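Local coordinates for kinesin-like protein KAR3 (Saccharomyces cerevisiae, PDB 1F9V), which is a kinesin-family motor protein that probably couples ATP hydrolysis to movement along microtubules, with ADP and magnesium bound in its motor domain, at residues Phe54-Lys58 with Asn339-Leu343; Ser96-Thr101 with Phe315-Ser319; Ile167-Gln171 with Tyr300-Tyr304. The protein carries 2 engineered substitutions. All coordinates share one frame; numbering follows the deposited sequence.

In the fold
The three contacts sit one within another along the sequence of the motor domain: contact 1 joins the segments farthest apart in sequence of the three pairs, contact 2 lies between them, and contact 3 is innermost. Contacts 1 and 2 have centres 18 Å apart and share helix 325-338, against which both Phe56 and Val316 pack. Contact 3 lies about 27 Å from each of the others, centre to centre, yet its helix 297-306 leads directly into strand 311-318, the central-sheet strand of contact 2. The strand that backs the nucleotide loop is thus joined in sequence to the helix of contact 3, which with its hairpin belongs to a surface that in kinesins faces the microtubule.

Contact 1 of 3, residues Phe54-Lys58 with Asn339-Leu343; sequences FKFDK and NSTRL
The guanidinium of Arg342 takes Asp57 OD1 at its edge, almost exactly in its plane, whereas the amide of Asn339 meets the Phe56 ring obliquely, with the two planes 43° apart. From this tilted position ND2 of Asn339 comes within 3.6 Å of CD1 of Phe56 and still donates to the backbone, its bond to Lys55 O being 3.0 Å long. An asparagine suits the place because its other end is used too: OD1 accepts from a water that also donates to Asp57 OD2. The salt bridge is short and nearly straight, 2.7 Å from Arg342 NH2 to Asp57 OD1 with 170° at the hydrogen. NH2 comes to the syn side of Asp57 OD1, tilted somewhat out of the carboxylate plane. The long arginine chain gets there by running extended, with CG anti to the backbone N (chi1 156°). A second water donates to Asp57 OD1 and accepts from Arg342 NH1.

Here the end of strand 51-56, the last strand of the small three-stranded antiparallel sheet, meets the loop that follows helix 325-338. Phe56 turns its ring to Leu332 and Ala335 of that helix, and Asp57 OD2 also takes a hydrogen bond from Val7 N of strand 4-11. Were Asp57 an alanine, the Arg342 guanidinium would probably lose this carboxylate and Val7 N its side-chain acceptor. Leu343 supplies the apolar filling, its two methyls divided along the strand: CD1 lies 3.7 Å from Phe56 C, and CD2 reaches Lys55 O at 3.7 Å.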
loop_
_atom_site.group_PDB
_atom_site.type_symbol
_atom_site.label_atom_id
_atom_site.label_comp_id
_atom_site.label_asym_id
_atom_site.label_seq_id
_atom_site.Cartn_x
_atom_site.Cartn_y
_atom_site.Cartn_z
ATOM N N PHE A 54 -14.493 -13.181 6.377
ATOM C CA PHE A 54 -13.117 -12.704 6.394
ATOM C C PHE A 54 -12.891 -11.869 7.647
ATOM O O PHE A 54 -13.809 -11.211 8.143
ATOM C CB PHE A 54 -12.832 -11.844 5.160
ATOM C CG PHE A 54 -13.127 -12.531 3.857
ATOM C CD1 PHE A 54 -12.199 -13.394 3.287
ATOM C CD2 PHE A 54 -14.330 -12.317 3.199
ATOM C CE1 PHE A 54 -12.464 -14.038 2.073
ATOM C CE2 PHE A 54 -14.612 -12.954 1.986
ATOM C CZ PHE A 54 -13.673 -13.820 1.420
ATOM N N LYS A 55 -11.666 -11.909 8.161
ATOM C CA LYS A 55 -11.295 -11.137 9.342
ATOM C C LYS A 55 -9.994 -10.404 9.033
ATOM O O LYS A 55 -9.072 -10.989 8.447
ATOM C CB LYS A 55 -11.105 -12.055 10.552
ATOM C CG LYS A 55 -12.418 -12.493 11.184
ATOM C CD LYS A 55 -12.209 -13.410 12.372
ATOM C CE LYS A 55 -13.139 -14.611 12.275
ATOM N NZ LYS A 55 -14.088 -14.677 13.416
ATOM N N PHE A 56 -9.939 -9.130 9.416
ATOM C CA PHE A 56 -8.770 -8.289 9.186
ATOM C C PHE A 56 -8.508 -7.444 10.418
ATOM O O PHE A 56 -9.288 -7.458 11.367
ATOM C CB PHE A 56 -9.002 -7.391 7.965
ATOM C CG PHE A 56 -9.272 -8.162 6.698
ATOM C CD1 PHE A 56 -8.293 -8.991 6.152
ATOM C CD2 PHE A 56 -10.519 -8.102 6.077
ATOM C CE1 PHE A 56 -8.548 -9.753 5.015
ATOM C CE2 PHE A 56 -10.788 -8.863 4.931
ATOM C CZ PHE A 56 -9.801 -9.690 4.401
ATOM N N ASP A 57 -7.402 -6.712 10.419
ATOM C CA ASP A 57 -7.075 -5.879 11.565
ATOM C C ASP A 57 -8.068 -4.730 11.678
ATOM O O ASP A 57 -8.343 -4.232 12.770
ATOM C CB ASP A 57 -5.640 -5.360 11.430
ATOM C CG ASP A 57 -4.620 -6.480 11.527
ATOM O OD1 ASP A 57 -4.377 -6.973 12.647
ATOM O OD2 ASP A 57 -4.073 -6.885 10.485
ATOM N N LYS A 58 -8.617 -4.321 10.540
ATOM C CA LYS A 58 -9.592 -3.241 10.515
ATOM C C LYS A 58 -10.324 -3.243 9.188
ATOM O O LYS A 58 -9.747 -3.547 8.142
ATOM C CB LYS A 58 -8.898 -1.888 10.716
ATOM C CG LYS A 58 -9.848 -0.692 10.709
ATOM C CD LYS A 58 -10.088 -0.094 12.100
ATOM C CE LYS A 58 -9.552 -0.959 13.236
ATOM N NZ LYS A 58 -9.205 -0.148 14.449
ATOM N N ASN A 339 -2.570 -11.914 5.339
ATOM C CA ASN A 339 -2.783 -11.790 6.783
ATOM C C ASN A 339 -1.653 -12.619 7.399
ATOM O O ASN A 339 -1.388 -13.729 6.939
ATOM C CB ASN A 339 -4.114 -12.436 7.188
ATOM C CG ASN A 339 -5.246 -11.435 7.339
ATOM O OD1 ASN A 339 -5.027 -10.255 7.601
ATOM N ND2 ASN A 339 -6.481 -11.918 7.180
ATOM N N SER A 340 -0.989 -12.107 8.429
ATOM C CA SER A 340 0.093 -12.873 9.050
ATOM C C SER A 340 -0.444 -13.814 10.134
ATOM O O SER A 340 -1.621 -13.736 10.507
ATOM C CB SER A 340 1.143 -11.928 9.647
ATOM O OG SER A 340 0.779 -11.518 10.951
ATOM N N THR A 341 0.415 -14.700 10.636
ATOM C CA THR A 341 0.012 -15.652 11.666
ATOM C C THR A 341 -0.244 -14.979 13.009
ATOM O O THR A 341 -0.411 -15.637 14.037
ATOM C CB THR A 341 1.061 -16.771 11.838
ATOM O OG1 THR A 341 2.351 -16.197 12.083
ATOM C CG2 THR A 341 1.118 -17.626 10.580
ATOM N N ARG A 342 -0.263 -13.654 12.994
ATOM C CA ARG A 342 -0.553 -12.885 14.186
ATOM C C ARG A 342 -2.080 -12.932 14.335
ATOM O O ARG A 342 -2.623 -12.897 15.439
ATOM C CB ARG A 342 -0.091 -11.440 13.980
ATOM C CG ARG A 342 -0.789 -10.412 14.846
ATOM C CD ARG A 342 0.059 -9.153 14.982
ATOM N NE ARG A 342 -0.708 -8.033 15.521
ATOM C CZ ARG A 342 -1.823 -7.562 14.970
ATOM N NH1 ARG A 342 -2.455 -6.540 15.531
ATOM N NH2 ARG A 342 -2.305 -8.115 13.860
ATOM N N LEU A 343 -2.753 -13.054 13.196
ATOM C CA LEU A 343 -4.208 -13.059 13.134
ATOM C C LEU A 343 -4.803 -14.375 12.635
ATOM O O LEU A 343 -5.782 -14.876 13.193
ATOM C CB LEU A 343 -4.657 -11.901 12.228
ATOM C CG LEU A 343 -6.132 -11.663 11.905
ATOM C CD1 LEU A 343 -6.334 -10.189 11.574
ATOM C CD2 LEU A 343 -6.552 -12.531 10.729
HETATM O O HOH W 1 -5.371 -6.088 14.919
HETATM O O HOH W 2 -3.423 -9.396 9.461
#

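Contact 2 of 3, residues Ser96-Thr101 with Phe315-Ser319; sequences SGKTFT and FVNIS. With MG (magnesium ion), chain B; ADP (adenosine-5'-diphosphate), chain C.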
loop_
_atom_site.group_PDB
_atom_site.type_symbol
_atom_site.label_atom_id
_atom_site.label_comp_id
_atom_site.label_asym_id
_atom_site.label_seq_id
_atom_site.Cartn_x
_atom_site.Cartn_y
_atom_site.Cartn_z
ATOM N N SER A 96 -11.576 0.386 -7.621
ATOM C CA SER A 96 -11.913 0.104 -6.232
ATOM C C SER A 96 -11.589 1.228 -5.243
ATOM O O SER A 96 -12.141 1.259 -4.139
ATOM C CB SER A 96 -11.245 -1.202 -5.781
ATOM O OG SER A 96 -9.833 -1.111 -5.812
ATOM N N GLY A 97 -10.688 2.138 -5.624
ATOM C CA GLY A 97 -10.328 3.246 -4.751
ATOM C C GLY A 97 -8.882 3.365 -4.268
ATOM O O GLY A 97 -8.616 4.120 -3.337
ATOM N N LYS A 98 -7.949 2.642 -4.887
ATOM C CA LYS A 98 -6.540 2.702 -4.468
ATOM C C LYS A 98 -5.949 4.115 -4.522
ATOM O O LYS A 98 -5.363 4.597 -3.552
ATOM C CB LYS A 98 -5.680 1.775 -5.341
ATOM C CG LYS A 98 -5.998 0.301 -5.185
ATOM C CD LYS A 98 -5.204 -0.578 -6.148
ATOM C CE LYS A 98 -5.314 -0.120 -7.589
ATOM N NZ LYS A 98 -6.638 -0.435 -8.200
ATOM N N THR A 99 -6.097 4.771 -5.663
ATOM C CA THR A 99 -5.558 6.116 -5.832
ATOM C C THR A 99 -6.249 7.146 -4.955
ATOM O O THR A 99 -5.595 8.032 -4.410
ATOM C CB THR A 99 -5.640 6.546 -7.286
ATOM O OG1 THR A 99 -4.887 5.620 -8.069
ATOM C CG2 THR A 99 -5.057 7.940 -7.479
ATOM N N PHE A 100 -7.567 7.040 -4.821
ATOM C CA PHE A 100 -8.297 7.977 -3.969
ATOM C C PHE A 100 -7.759 7.847 -2.550
ATOM O O PHE A 100 -7.531 8.833 -1.855
ATOM C CB PHE A 100 -9.800 7.664 -3.965
ATOM C CG PHE A 100 -10.618 8.650 -3.176
ATOM C CD1 PHE A 100 -10.779 8.500 -1.799
ATOM C CD2 PHE A 100 -11.215 9.737 -3.803
ATOM C CE1 PHE A 100 -11.527 9.422 -1.055
ATOM C CE2 PHE A 100 -11.964 10.665 -3.068
ATOM C CZ PHE A 100 -12.117 10.503 -1.691
ATOM N N THR A 101 -7.546 6.607 -2.132
ATOM C CA THR A 101 -7.044 6.326 -0.800
ATOM C C THR A 101 -5.637 6.858 -0.587
ATOM O O THR A 101 -5.346 7.469 0.440
ATOM C CB THR A 101 -7.056 4.809 -0.527
ATOM O OG1 THR A 101 -8.416 4.368 -0.413
ATOM C CG2 THR A 101 -6.302 4.472 0.762
ATOM N N PHE A 315 -3.344 -2.633 2.295
ATOM C CA PHE A 315 -4.614 -1.923 2.262
ATOM C C PHE A 315 -5.439 -2.433 1.078
ATOM O O PHE A 315 -5.193 -2.050 -0.064
ATOM C CB PHE A 315 -4.330 -0.421 2.119
ATOM C CG PHE A 315 -5.370 0.456 2.739
ATOM C CD1 PHE A 315 -6.568 0.696 2.076
ATOM C CD2 PHE A 315 -5.161 1.041 3.979
ATOM C CE1 PHE A 315 -7.552 1.513 2.644
ATOM C CE2 PHE A 315 -6.135 1.859 4.556
ATOM C CZ PHE A 315 -7.333 2.094 3.884
ATOM N N VAL A 316 -6.422 -3.289 1.350
ATOM C CA VAL A 316 -7.235 -3.849 0.278
ATOM C C VAL A 316 -8.534 -3.087 0.036
ATOM O O VAL A 316 -9.442 -3.067 0.871
ATOM C CB VAL A 316 -7.527 -5.344 0.531
ATOM C CG1 VAL A 316 -8.367 -5.918 -0.598
ATOM C CG2 VAL A 316 -6.210 -6.108 0.635
ATOM N N ASN A 317 -8.588 -2.454 -1.131
ATOM C CA ASN A 317 -9.720 -1.655 -1.559
ATOM C C ASN A 317 -10.715 -2.499 -2.324
ATOM O O ASN A 317 -10.337 -3.274 -3.202
ATOM C CB ASN A 317 -9.237 -0.523 -2.468
ATOM C CG ASN A 317 -8.336 0.451 -1.748
ATOM O OD1 ASN A 317 -7.116 0.432 -1.918
ATOM N ND2 ASN A 317 -8.931 1.315 -0.937
ATOM N N ILE A 318 -11.994 -2.342 -1.994
ATOM C CA ILE A 318 -13.032 -3.081 -2.698
ATOM C C ILE A 318 -14.255 -2.220 -2.956
ATOM O O ILE A 318 -14.528 -1.259 -2.230
ATOM C CB ILE A 318 -13.484 -4.351 -1.932
ATOM C CG1 ILE A 318 -14.002 -3.983 -0.548
ATOM C CG2 ILE A 318 -12.332 -5.360 -1.851
ATOM C CD1 ILE A 318 -14.769 -5.120 0.115
ATOM N N SER A 319 -14.967 -2.559 -4.022
ATOM C CA SER A 319 -16.193 -1.865 -4.378
ATOM C C SER A 319 -17.323 -2.559 -3.614
ATOM O O SER A 319 -17.239 -3.751 -3.316
ATOM C CB SER A 319 -16.437 -1.985 -5.880
ATOM O OG SER A 319 -17.825 -1.925 -6.179
HETATM MG MG MG B . -5.694 4.353 -9.650
HETATM P PB ADP C . -8.494 2.824 -8.438
HETATM O O1B ADP C . -8.528 1.650 -7.529
HETATM O O2B ADP C . -7.192 3.720 -8.152
HETATM O O3B ADP C . -8.575 2.413 -9.863
HETATM P PA ADP C . -9.790 5.353 -7.912
HETATM O O1A ADP C . -9.244 5.727 -6.607
HETATM O O2A ADP C . -9.052 6.049 -8.965
HETATM O O3A ADP C . -9.692 3.789 -8.101
HETATM O "O5'" ADP C . -11.310 5.777 -8.030
HETATM C "C5'" ADP C . -12.449 4.961 -8.311
HETATM C "C4'" ADP C . -13.645 5.958 -8.284
HETATM O "O4'" ADP C . -14.225 5.851 -6.979
HETATM C "C3'" ADP C . -13.221 7.434 -8.414
HETATM O "O3'" ADP C . -14.172 8.215 -9.156
HETATM C "C2'" ADP C . -13.095 7.936 -6.986
HETATM O "O2'" ADP C . -13.220 9.363 -6.864
HETATM C "C1'" ADP C . -14.144 7.105 -6.260
HETATM N N9 ADP C . -13.754 6.770 -4.856
HETATM C C8 ADP C . -12.892 5.790 -4.521
HETATM N N7 ADP C . -12.784 5.727 -3.209
HETATM C C5 ADP C . -13.556 6.642 -2.683
HETATM C C6 ADP C . -13.866 7.043 -1.392
HETATM N N6 ADP C . -13.302 6.425 -0.349
HETATM N N1 ADP C . -14.744 8.073 -1.183
HETATM C C2 ADP C . -15.335 8.719 -2.209
HETATM N N3 ADP C . -15.050 8.336 -3.469
HETATM C C4 ADP C . -14.185 7.325 -3.745
HETATM O O HOH W 3 -11.995 1.374 -1.418
HETATM O O HOH W 4 -4.318 2.819 -8.831
HETATM O O HOH W 5 -6.975 5.984 -10.330
HETATM O O HOH W 6 -6.469 2.860 -11.198
HETATM O O HOH W 7 -4.237 5.225 -11.061
#
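Asn317, Ser96 and Thr101 carry most of this buried contact, and Asn317 stands between the other two. Its CB lies 3.4 Å from Ser96 OG, and its amide extends along the start of helix 98-103. With CG beside the backbone N (chi1 -64°), ND2 is directed to Thr101 OG1, to which it gives a weak hydrogen bond of 3.1 Å, bent to 132° at the hydrogen. ND2 also donates to a water that lies 2.7 Å from Ser96 O. The other end of the amide fares less well: Asn317 OD1 rests against Lys98 CG, buried and without a polar partner in the model.

Ser96 lays its CB and OG against the backbone carbonyl of Asn317, a small residue fitting where loop and strand come close, while its hydroxyl bonds Gln93 O within its own loop.

The loop is the P-loop (Walker A) of this nucleotide-binding fold, here set against central strand 311-318. Gly97 N and Lys98 N both donate to ADP O1B, as does Lys98 NZ, so one beta-phosphate oxygen is gripped three times. Thr99 OG1 binds the magnesium ion at 2.2 Å, and the face of the Phe100 ring lies against the adenine. At Gly97 a side chain would run into ADP N7 and the preceding carbonyl.

Thr101 turns its two branches to different tasks. OG1 donates to Gly97 O at 2.9 Å, from the opposite face of that carbonyl to Thr101 N, and is also hydrogen-bonded to Arg10. The methyl CG2 makes a CH-pi contact over the face of Phe315, 4.1 Å from the ring centroid.

Contact 3 of 3, residues Ile167-Gln171 with Tyr300-Tyr304; sequences IRHDQ and YLLQY
Tyr300 offers its ring face to the edge of His169, a T-shaped pair with centroids 4.5 Å apart and planes at 89°. The two belong to helix 297-306 and to the beta hairpin of strands 167-170 and 175-178, which pack together on the surface of the motor domain; in kinesins the corresponding hairpin and helix belong to the side that faces the microtubule. Helix and strand run nearly the same way, with their segment axes 9.0 Å apart at closest approach. Because CG of Tyr300 stands anti to the backbone N (chi1 -177°), the ring is carried across to the strand, and its hydroxyl shares a water with Ile167 O. The backbone carbonyl of the same tyrosine lies near the histidine edge, its O 3.0 Å from His169 NE2.

Leu301 contributes its CB, 3.8 Å from CD1 of Ile167. That methyl also touches the Tyr300 ring, so the slender isoleucine end fills the join between neighbouring helix residues.

Gln303 stacks its amide on one face of the imidazole, the planes only 16° apart and OE1 above the ring centre. On the opposite face Ile167 CG2 lies toward the ring's rim. ND1 of His169 is hydrogen-bonded to Thr176 OG1 on the partner strand of the hairpin, which, with the stack on Gln303, limits how the ring can turn; a histidine suits this site by being flat and polar at once.

Tyr304 completes the aromatic cluster with His169, the two rings set obliquely. Its CE2 packs 3.7 Å from His169 CB, and beyond it the phenol oxygen OH comes to 3.3 Å from CA of Gln171.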
loop_
_atom_site.group_PDB
_atom_site.type_symbol
_atom_site.label_atom_id
_atom_site.label_comp_id
_atom_site.label_asym_id
_atom_site.label_seq_id
_atom_site.Cartn_x
_atom_site.Cartn_y
_atom_site.Cartn_z
ATOM N N ILE A 167 19.068 -0.766 -9.311
ATOM C CA ILE A 167 18.824 -0.857 -7.886
ATOM C C ILE A 167 20.157 -1.121 -7.182
ATOM O O ILE A 167 20.891 -2.042 -7.548
ATOM C CB ILE A 167 17.846 -2.005 -7.565
ATOM C CG1 ILE A 167 16.442 -1.637 -8.052
ATOM C CG2 ILE A 167 17.832 -2.284 -6.077
ATOM C CD1 ILE A 167 15.415 -2.762 -7.886
ATOM N N ARG A 168 20.459 -0.306 -6.175
ATOM C CA ARG A 168 21.695 -0.436 -5.414
ATOM C C ARG A 168 21.393 -0.711 -3.957
ATOM O O ARG A 168 21.020 0.193 -3.210
ATOM C CB ARG A 168 22.529 0.845 -5.509
ATOM C CG ARG A 168 23.005 1.182 -6.901
ATOM C CD ARG A 168 24.468 0.818 -7.095
ATOM N NE ARG A 168 25.004 1.416 -8.316
ATOM C CZ ARG A 168 24.916 0.861 -9.524
ATOM N NH1 ARG A 168 24.315 -0.310 -9.672
ATOM N NH2 ARG A 168 25.411 1.484 -10.589
ATOM N N HIS A 169 21.542 -1.962 -3.555
ATOM C CA HIS A 169 21.313 -2.343 -2.175
ATOM C C HIS A 169 22.630 -2.213 -1.414
ATOM O O HIS A 169 23.648 -2.778 -1.824
ATOM C CB HIS A 169 20.841 -3.791 -2.087
ATOM C CG HIS A 169 19.462 -4.020 -2.614
ATOM N ND1 HIS A 169 18.372 -3.283 -2.196
ATOM C CD2 HIS A 169 18.985 -4.932 -3.493
ATOM C CE1 HIS A 169 17.283 -3.733 -2.796
ATOM N NE2 HIS A 169 17.629 -4.735 -3.588
ATOM N N ASP A 170 22.605 -1.460 -0.320
ATOM C CA ASP A 170 23.776 -1.277 0.532
ATOM C C ASP A 170 23.572 -2.222 1.709
ATOM O O ASP A 170 22.896 -1.885 2.678
ATOM C CB ASP A 170 23.853 0.169 1.029
ATOM C CG ASP A 170 25.168 0.485 1.737
ATOM O OD1 ASP A 170 25.591 1.660 1.694
ATOM O OD2 ASP A 170 25.777 -0.428 2.337
ATOM N N GLN A 171 24.151 -3.412 1.610
ATOM C CA GLN A 171 24.019 -4.425 2.650
ATOM C C GLN A 171 24.545 -3.941 3.999
ATOM O O GLN A 171 24.217 -4.506 5.041
ATOM C CB GLN A 171 24.754 -5.707 2.231
ATOM C CG GLN A 171 24.794 -5.946 0.715
ATOM C CD GLN A 171 26.054 -5.384 0.061
ATOM O OE1 GLN A 171 26.111 -4.207 -0.308
ATOM N NE2 GLN A 171 27.072 -6.230 -0.081
ATOM N N TYR A 300 11.949 -6.848 -4.875
ATOM C CA TYR A 300 13.403 -6.753 -4.821
ATOM C C TYR A 300 13.800 -5.346 -4.380
ATOM O O TYR A 300 14.656 -5.168 -3.515
ATOM C CB TYR A 300 13.997 -7.066 -6.190
ATOM C CG TYR A 300 15.503 -7.047 -6.191
ATOM C CD1 TYR A 300 16.231 -7.811 -5.280
ATOM C CD2 TYR A 300 16.200 -6.239 -7.083
ATOM C CE1 TYR A 300 17.636 -7.760 -5.254
ATOM C CE2 TYR A 300 17.592 -6.180 -7.066
ATOM C CZ TYR A 300 18.299 -6.939 -6.153
ATOM O OH TYR A 300 19.672 -6.847 -6.121
ATOM N N LEU A 301 13.156 -4.346 -4.966
ATOM C CA LEU A 301 13.441 -2.962 -4.623
ATOM C C LEU A 301 13.179 -2.677 -3.148
ATOM O O LEU A 301 13.954 -1.980 -2.491
ATOM C CB LEU A 301 12.574 -2.023 -5.466
ATOM C CG LEU A 301 12.563 -0.548 -5.038
ATOM C CD1 LEU A 301 13.908 0.079 -5.358
ATOM C CD2 LEU A 301 11.456 0.209 -5.757
ATOM N N LEU A 302 12.092 -3.235 -2.622
ATOM C CA LEU A 302 11.687 -2.979 -1.241
ATOM C C LEU A 302 12.113 -3.964 -0.164
ATOM O O LEU A 302 11.681 -3.844 0.979
ATOM C CB LEU A 302 10.156 -2.844 -1.188
ATOM C CG LEU A 302 9.547 -1.794 -2.115
ATOM C CD1 LEU A 302 8.011 -1.872 -2.058
ATOM C CD2 LEU A 302 10.039 -0.407 -1.691
ATOM N N GLN A 303 12.961 -4.925 -0.502
ATOM C CA GLN A 303 13.373 -5.931 0.464
ATOM C C GLN A 303 13.811 -5.444 1.847
ATOM O O GLN A 303 13.445 -6.049 2.849
ATOM C CB GLN A 303 14.460 -6.826 -0.143
ATOM C CG GLN A 303 15.807 -6.155 -0.328
ATOM C CD GLN A 303 16.831 -7.099 -0.933
ATOM O OE1 GLN A 303 18.042 -6.853 -0.870
ATOM N NE2 GLN A 303 16.349 -8.186 -1.524
ATOM N N TYR A 304 14.588 -4.363 1.919
ATOM C CA TYR A 304 15.036 -3.865 3.219
ATOM C C TYR A 304 13.915 -3.187 4.023
ATOM O O TYR A 304 14.023 -3.038 5.242
ATOM C CB TYR A 304 16.203 -2.885 3.047
ATOM C CG TYR A 304 17.503 -3.538 2.632
ATOM C CD1 TYR A 304 17.833 -4.824 3.066
ATOM C CD2 TYR A 304 18.406 -2.867 1.806
ATOM C CE1 TYR A 304 19.037 -5.429 2.686
ATOM C CE2 TYR A 304 19.612 -3.458 1.421
ATOM C CZ TYR A 304 19.921 -4.739 1.863
ATOM O OH TYR A 304 21.111 -5.323 1.490
HETATM O O HOH W 8 20.699 -4.924 -7.688
#